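Local coordinates for protein dihydroxyacetone kinase (Citrobacter freundii, PDB 1UN8) that phosphorylates dihydroxyacetone with ATP and divalent metal ions, working as a homodimer whose C-terminal helical barrel holds a phospholipid, at residues N110-G113 with D114-F118; F417-I420 with G421-L424. One frame throughout, in Å; residues are numbered along the deposited sequence.

In the fold
Each contact is a short local piece of one helix. Contact 1 (110-118) begins helix 112-127 of the DhaK domain and supplies the substrate-binding Asp114, with the side chain of Tyr111 about 4 Å from that of the catalytic His220. Contact 2 (417-424) spans about two turns of helix 413-427 in the DhaL domain, an eight-helix barrel, where the Ile420 side chain comes about 3 Å from the bound phospholipid. The centres of contact 1 and contact 2 are about 73 Å apart, and the two do not touch. The dimer brings the domains together instead: Leu116 of contact 1 packs on the ATP-binding Ser431 of the second subunit, while Ala418 of contact 2 touches Arg127 of that subunit.

Contact 1. Residues N110-G113 with D114-F118; sequences NYTG and DRLNF
Asn110 brings its side-chain amide obliquely across the end of Arg115, where OD1 of Asn110 accepts a nearly straight hydrogen bond from NH1 of Arg115 (2.8 Å). OD1 sits at the edge of the guanidinium, close to its plane, whereas NH1 approaches the amide from a tilt of 27° off the carbonyl plane. Arg115 reaches back past the start of its own helix because its chain bends at chi3 (48°). A water accepts from both Asn110 ND2 (3.0 Å) and Arg115 NH1 (3.3 Å), tying amide to guanidinium a second time. NE of Arg115 donates to the carbonyl of Tyr467 of the second subunit, so the same group is anchored within the chain and across the dimer.

Tyr111 holds the N-cap position, and its carbonyl receives the Arg115 amide (2.9 Å). The next two backbone bonds of the helix follow, from Leu116 N to Thr112 O (2.8 Å) and from Asn117 N to Gly113 O (3.0 Å). Thr112 and Leu116 lie side by side; with CG2 of Thr112 anti to its own N, that methyl meets CD1 of Leu116 at 3.5 Å.

The substrate-binding Asp114 hydrogen-bonds through OD1 to Ser85, while Tyr111 bonds through OH to Gly151 and meets the catalytic His220 edge-to-face. These residues open the helix of the beta-alpha-beta unit 104-109, 112-127, 132-137: Asp114 and Phe118 rest on Val108 of the first strand, Asn110 and Arg115 on Ile136 of the last, and Asn117 and Phe118 on helix 88-98.

Contact 2. Residues F417-I420 with G421-L424; sequences FALI and GERL
Regular alpha-helical bonding runs through 417-424, with Gly421 N to Phe417 O the shortest link (2.7 Å), and Leu424 N bonds to Ile420 O at 2.9 Å. Glu422 N is held less squarely: its bond to Ala418 O (3.1 Å) comes from above the carbonyl plane, and a second, weak one goes to Leu419 O.

Ile420 and Leu424, one turn apart, lie alongside each other and point the same way. The branch methyl CG2 of Ile420 meets CG of Leu424 at 3.6 Å and CD1 of Leu424 at 3.7 Å, an apolar contact made possible because CG2, opposite the backbone N across the CA-CB bond, is directed toward the next turn. Leu419 makes a looser pair with Arg423, CD1 to CG at 4.0 Å. Beyond CG the arginine bends at chi2 (-110°) and chi3, and NH1 forms a salt bridge with Glu398. The Glu422 carboxylate is likewise engaged outside these residues, OE2 accepting from the backbone N of Val348.

Phe417 and Ile420 line the phospholipid pocket of the barrel. Helix 413-427 is packed between two neighbours: Phe417 meets Phe440 of helix 430-448 edge-to-face and Leu424 rests on Met436 of the same helix, while Ile420 touches Ile399 and Arg423 touches Leu402 of helix 388-404.

Contact 1. Residues N110-G113 with D114-F118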
ATOM      1  N   ASN A 110      14.131   8.561  17.125  1.00 39.26           N
ATOM      2  CA  ASN A 110      14.207   9.793  17.910  1.00 39.68           C
ATOM      3  C   ASN A 110      12.884  10.460  18.279  1.00 39.14           C
ATOM      4  O   ASN A 110      12.390  11.320  17.560  1.00 40.79           O
ATOM      5  CB  ASN A 110      15.098  10.809  17.193  1.00 40.81           C
ATOM      6  CG  ASN A 110      15.790  11.761  18.154  1.00 41.94           C
ATOM      7  OD1 ASN A 110      15.460  11.806  19.340  1.00 42.90           O
ATOM      8  ND2 ASN A 110      16.756  12.529  17.644  1.00 41.19           N
ATOM      9  N   TYR A 111      12.313  10.051  19.401  1.00 39.01           N
ATOM     10  CA  TYR A 111      11.076  10.635  19.908  1.00 39.67           C
ATOM     11  C   TYR A 111      11.144  10.537  21.429  1.00 41.54           C
ATOM     12  O   TYR A 111      11.464   9.477  21.974  1.00 41.49           O
ATOM     13  CB  TYR A 111       9.861   9.965  19.261  1.00 38.75           C
ATOM     14  CG  TYR A 111       9.849  10.047  17.751  1.00 37.30           C
ATOM     15  CD1 TYR A 111      10.231   8.959  16.977  1.00 35.69           C
ATOM     16  CD2 TYR A 111       9.458  11.206  17.099  1.00 34.21           C
ATOM     17  CE1 TYR A 111      10.223   9.025  15.596  1.00 35.63           C
ATOM     18  CE2 TYR A 111       9.445  11.283  15.719  1.00 32.57           C
ATOM     19  CZ  TYR A 111       9.829  10.190  14.972  1.00 32.75           C
ATOM     20  OH  TYR A 111       9.818  10.262  13.599  1.00 31.45           O
ATOM     21  N   THR A 112      10.858  11.644  22.109  1.00 42.35           N
ATOM     22  CA  THR A 112      10.901  11.692  23.567  1.00 43.19           C
ATOM     23  C   THR A 112      10.288  10.479  24.259  1.00 41.71           C
ATOM     24  O   THR A 112      10.931   9.832  25.078  1.00 41.22           O
ATOM     25  CB  THR A 112      10.196  12.941  24.092  1.00 44.03           C
ATOM     26  OG1 THR A 112      10.775  14.091  23.475  1.00 47.36           O
ATOM     27  CG2 THR A 112      10.362  13.056  25.607  1.00 44.28           C
ATOM     28  N   GLY A 113       9.035  10.187  23.938  1.00 41.43           N
ATOM     29  CA  GLY A 113       8.361   9.056  24.555  1.00 40.86           C
ATOM     30  C   GLY A 113       9.172   7.771  24.519  1.00 40.26           C
ATOM     31  O   GLY A 113       9.298   7.083  25.527  1.00 39.58           O
ATOM     32  N   ASP A 114       9.727   7.439  23.363  1.00 40.08           N
ATOM     33  CA  ASP A 114      10.518   6.228  23.241  1.00 42.00           C
ATOM     34  C   ASP A 114      11.856   6.330  23.955  1.00 43.35           C
ATOM     35  O   ASP A 114      12.285   5.383  24.611  1.00 44.81           O
ATOM     36  CB  ASP A 114      10.754   5.886  21.773  1.00 42.13           C
ATOM     37  CG  ASP A 114       9.491   5.483  21.068  1.00 42.68           C
ATOM     38  OD1 ASP A 114       8.504   5.198  21.782  1.00 43.60           O
ATOM     39  OD2 ASP A 114       9.482   5.450  19.815  1.00 42.21           O
ATOM     40  N   ARG A 115      12.511   7.476  23.824  1.00 43.39           N
ATOM     41  CA  ARG A 115      13.800   7.686  24.458  1.00 43.73           C
ATOM     42  C   ARG A 115      13.674   7.571  25.968  1.00 44.49           C
ATOM     43  O   ARG A 115      14.475   6.905  26.618  1.00 44.58           O
ATOM     44  CB  ARG A 115      14.347   9.064  24.078  1.00 44.29           C
ATOM     45  CG  ARG A 115      14.658   9.195  22.592  1.00 43.99           C
ATOM     46  CD  ARG A 115      15.126  10.585  22.213  1.00 42.90           C
ATOM     47  NE  ARG A 115      16.166  11.101  23.098  1.00 42.34           N
ATOM     48  CZ  ARG A 115      17.139  11.917  22.701  1.00 43.57           C
ATOM     49  NH1 ARG A 115      17.213  12.307  21.432  1.00 43.59           N
ATOM     50  NH2 ARG A 115      18.038  12.350  23.567  1.00 42.80           N
ATOM     51  N   LEU A 116      12.659   8.209  26.529  1.00 44.37           N
ATOM     52  CA  LEU A 116      12.462   8.159  27.964  1.00 43.61           C
ATOM     53  C   LEU A 116      12.015   6.783  28.458  1.00 43.30           C
ATOM     54  O   LEU A 116      12.475   6.318  29.495  1.00 43.80           O
ATOM     55  CB  LEU A 116      11.442   9.212  28.398  1.00 41.15           C
ATOM     56  CG  LEU A 116      11.834  10.666  28.148  1.00 41.93           C
ATOM     57  CD1 LEU A 116      10.788  11.579  28.757  1.00 41.34           C
ATOM     58  CD2 LEU A 116      13.199  10.954  28.756  1.00 39.78           C
ATOM     59  N   ASN A 117      11.124   6.125  27.727  1.00 43.13           N
ATOM     60  CA  ASN A 117      10.649   4.828  28.184  1.00 42.53           C
ATOM     61  C   ASN A 117      11.615   3.686  27.970  1.00 42.59           C
ATOM     62  O   ASN A 117      11.756   2.839  28.844  1.00 42.91           O
ATOM     63  CB  ASN A 117       9.294   4.498  27.575  1.00 41.18           C
ATOM     64  CG  ASN A 117       8.161   5.132  28.346  1.00 42.04           C
ATOM     65  OD1 ASN A 117       8.375   6.003  29.197  1.00 43.44           O
ATOM     66  ND2 ASN A 117       6.938   4.699  28.052  1.00 38.58           N
ATOM     67  N   PHE A 118      12.275   3.640  26.820  1.00 42.77           N
ATOM     68  CA  PHE A 118      13.245   2.582  26.599  1.00 43.62           C
ATOM     69  C   PHE A 118      14.425   2.890  27.519  1.00 44.67           C
ATOM     70  O   PHE A 118      15.087   1.984  28.013  1.00 45.97           O
ATOM     71  CB  PHE A 118      13.729   2.555  25.146  1.00 43.33           C
ATOM     72  CG  PHE A 118      12.786   1.884  24.192  1.00 43.85           C
ATOM     73  CD1 PHE A 118      11.620   2.513  23.782  1.00 44.95           C
ATOM     74  CD2 PHE A 118      13.077   0.621  23.690  1.00 45.11           C
ATOM     75  CE1 PHE A 118      10.755   1.893  22.882  1.00 44.15           C
ATOM     76  CE2 PHE A 118      12.222  -0.007  22.792  1.00 44.58           C
ATOM     77  CZ  PHE A 118      11.060   0.627  22.387  1.00 45.17           C
TER
HETATM   78  O   HOH W   1      19.017  13.876  19.162  1.00 41.03           O

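Contact 2. Residues F417-I420 with G421-L424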
ATOM      1  N   PHE A 417     -15.662  -8.529 -47.276  1.00 53.81           N
ATOM      2  CA  PHE A 417     -16.060  -8.446 -45.877  1.00 53.56           C
ATOM      3  C   PHE A 417     -14.859  -8.032 -45.036  1.00 53.58           C
ATOM      4  O   PHE A 417     -14.944  -7.112 -44.216  1.00 53.90           O
ATOM      5  CB  PHE A 417     -16.617  -9.792 -45.381  1.00 51.95           C
ATOM      6  CG  PHE A 417     -18.054 -10.050 -45.781  1.00 50.52           C
ATOM      7  CD1 PHE A 417     -18.756 -11.125 -45.242  1.00 49.83           C
ATOM      8  CD2 PHE A 417     -18.707  -9.221 -46.693  1.00 48.95           C
ATOM      9  CE1 PHE A 417     -20.076 -11.369 -45.602  1.00 48.95           C
ATOM     10  CE2 PHE A 417     -20.027  -9.457 -47.056  1.00 49.46           C
ATOM     11  CZ  PHE A 417     -20.714 -10.534 -46.508  1.00 48.86           C
ATOM     12  N   ALA A 418     -13.737  -8.708 -45.257  1.00 53.72           N
ATOM     13  CA  ALA A 418     -12.513  -8.408 -44.528  1.00 53.30           C
ATOM     14  C   ALA A 418     -12.156  -6.927 -44.681  1.00 52.26           C
ATOM     15  O   ALA A 418     -11.659  -6.304 -43.747  1.00 52.58           O
ATOM     16  CB  ALA A 418     -11.373  -9.280 -45.044  1.00 52.61           C
ATOM     17  N   LEU A 419     -12.416  -6.365 -45.856  1.00 51.29           N
ATOM     18  CA  LEU A 419     -12.105  -4.961 -46.089  1.00 51.83           C
ATOM     19  C   LEU A 419     -13.043  -4.038 -45.316  1.00 51.50           C
ATOM     20  O   LEU A 419     -12.609  -3.033 -44.750  1.00 50.09           O
ATOM     21  CB  LEU A 419     -12.181  -4.639 -47.579  1.00 52.04           C
ATOM     22  CG  LEU A 419     -11.924  -3.158 -47.863  1.00 52.54           C
ATOM     23  CD1 LEU A 419     -10.536  -2.776 -47.355  1.00 52.07           C
ATOM     24  CD2 LEU A 419     -12.057  -2.894 -49.353  1.00 52.10           C
ATOM     25  N   ILE A 420     -14.328  -4.378 -45.312  1.00 51.86           N
ATOM     26  CA  ILE A 420     -15.320  -3.591 -44.585  1.00 52.19           C
ATOM     27  C   ILE A 420     -14.976  -3.688 -43.102  1.00 52.92           C
ATOM     28  O   ILE A 420     -14.946  -2.678 -42.391  1.00 53.17           O
ATOM     29  CB  ILE A 420     -16.756  -4.138 -44.820  1.00 51.45           C
ATOM     30  CG1 ILE A 420     -17.156  -3.928 -46.281  1.00 50.47           C
ATOM     31  CG2 ILE A 420     -17.757  -3.444 -43.898  1.00 50.09           C
ATOM     32  CD1 ILE A 420     -18.437  -4.633 -46.665  1.00 49.69           C
ATOM     33  N   GLY A 421     -14.709  -4.912 -42.650  1.00 52.09           N
ATOM     34  CA  GLY A 421     -14.376  -5.132 -41.257  1.00 54.04           C
ATOM     35  C   GLY A 421     -13.220  -4.262 -40.812  1.00 55.10           C
ATOM     36  O   GLY A 421     -13.178  -3.779 -39.677  1.00 55.47           O
ATOM     37  N   GLU A 422     -12.281  -4.048 -41.721  1.00 55.72           N
ATOM     38  CA  GLU A 422     -11.121  -3.237 -41.416  1.00 56.42           C
ATOM     39  C   GLU A 422     -11.442  -1.751 -41.410  1.00 55.25           C
ATOM     40  O   GLU A 422     -10.946  -1.007 -40.574  1.00 55.38           O
ATOM     41  CB  GLU A 422     -10.022  -3.505 -42.438  1.00 58.75           C
ATOM     42  CG  GLU A 422      -8.700  -2.817 -42.128  1.00 62.15           C
ATOM     43  CD  GLU A 422      -7.760  -2.797 -43.326  1.00 64.68           C
ATOM     44  OE1 GLU A 422      -7.998  -2.004 -44.269  1.00 64.61           O
ATOM     45  OE2 GLU A 422      -6.785  -3.583 -43.323  1.00 66.02           O
ATOM     46  N   ARG A 423     -12.291  -1.322 -42.330  1.00 55.23           N
ATOM     47  CA  ARG A 423     -12.622   0.090 -42.446  1.00 56.32           C
ATOM     48  C   ARG A 423     -13.674   0.689 -41.502  1.00 55.45           C
ATOM     49  O   ARG A 423     -13.610   1.873 -41.186  1.00 56.36           O
ATOM     50  CB  ARG A 423     -13.023   0.382 -43.896  1.00 58.51           C
ATOM     51  CG  ARG A 423     -11.936   0.098 -44.929  1.00 61.61           C
ATOM     52  CD  ARG A 423     -11.395   1.389 -45.532  1.00 65.39           C
ATOM     53  NE  ARG A 423     -10.513   2.098 -44.608  1.00 68.87           N
ATOM     54  CZ  ARG A 423     -10.438   3.423 -44.512  1.00 70.69           C
ATOM     55  NH1 ARG A 423     -11.198   4.195 -45.281  1.00 71.53           N
ATOM     56  NH2 ARG A 423      -9.599   3.978 -43.645  1.00 71.06           N
ATOM     57  N   LEU A 424     -14.632  -0.107 -41.044  1.00 54.98           N
ATOM     58  CA  LEU A 424     -15.684   0.428 -40.185  1.00 53.76           C
ATOM     59  C   LEU A 424     -15.231   1.134 -38.906  1.00 54.12           C
ATOM     60  O   LEU A 424     -15.606   2.284 -38.687  1.00 54.26           O
ATOM     61  CB  LEU A 424     -16.705  -0.669 -39.857  1.00 52.33           C
ATOM     62  CG  LEU A 424     -17.514  -1.186 -41.060  1.00 51.04           C
ATOM     63  CD1 LEU A 424     -18.618  -2.126 -40.589  1.00 48.62           C
ATOM     64  CD2 LEU A 424     -18.115  -0.008 -41.821  1.00 48.89           C
TER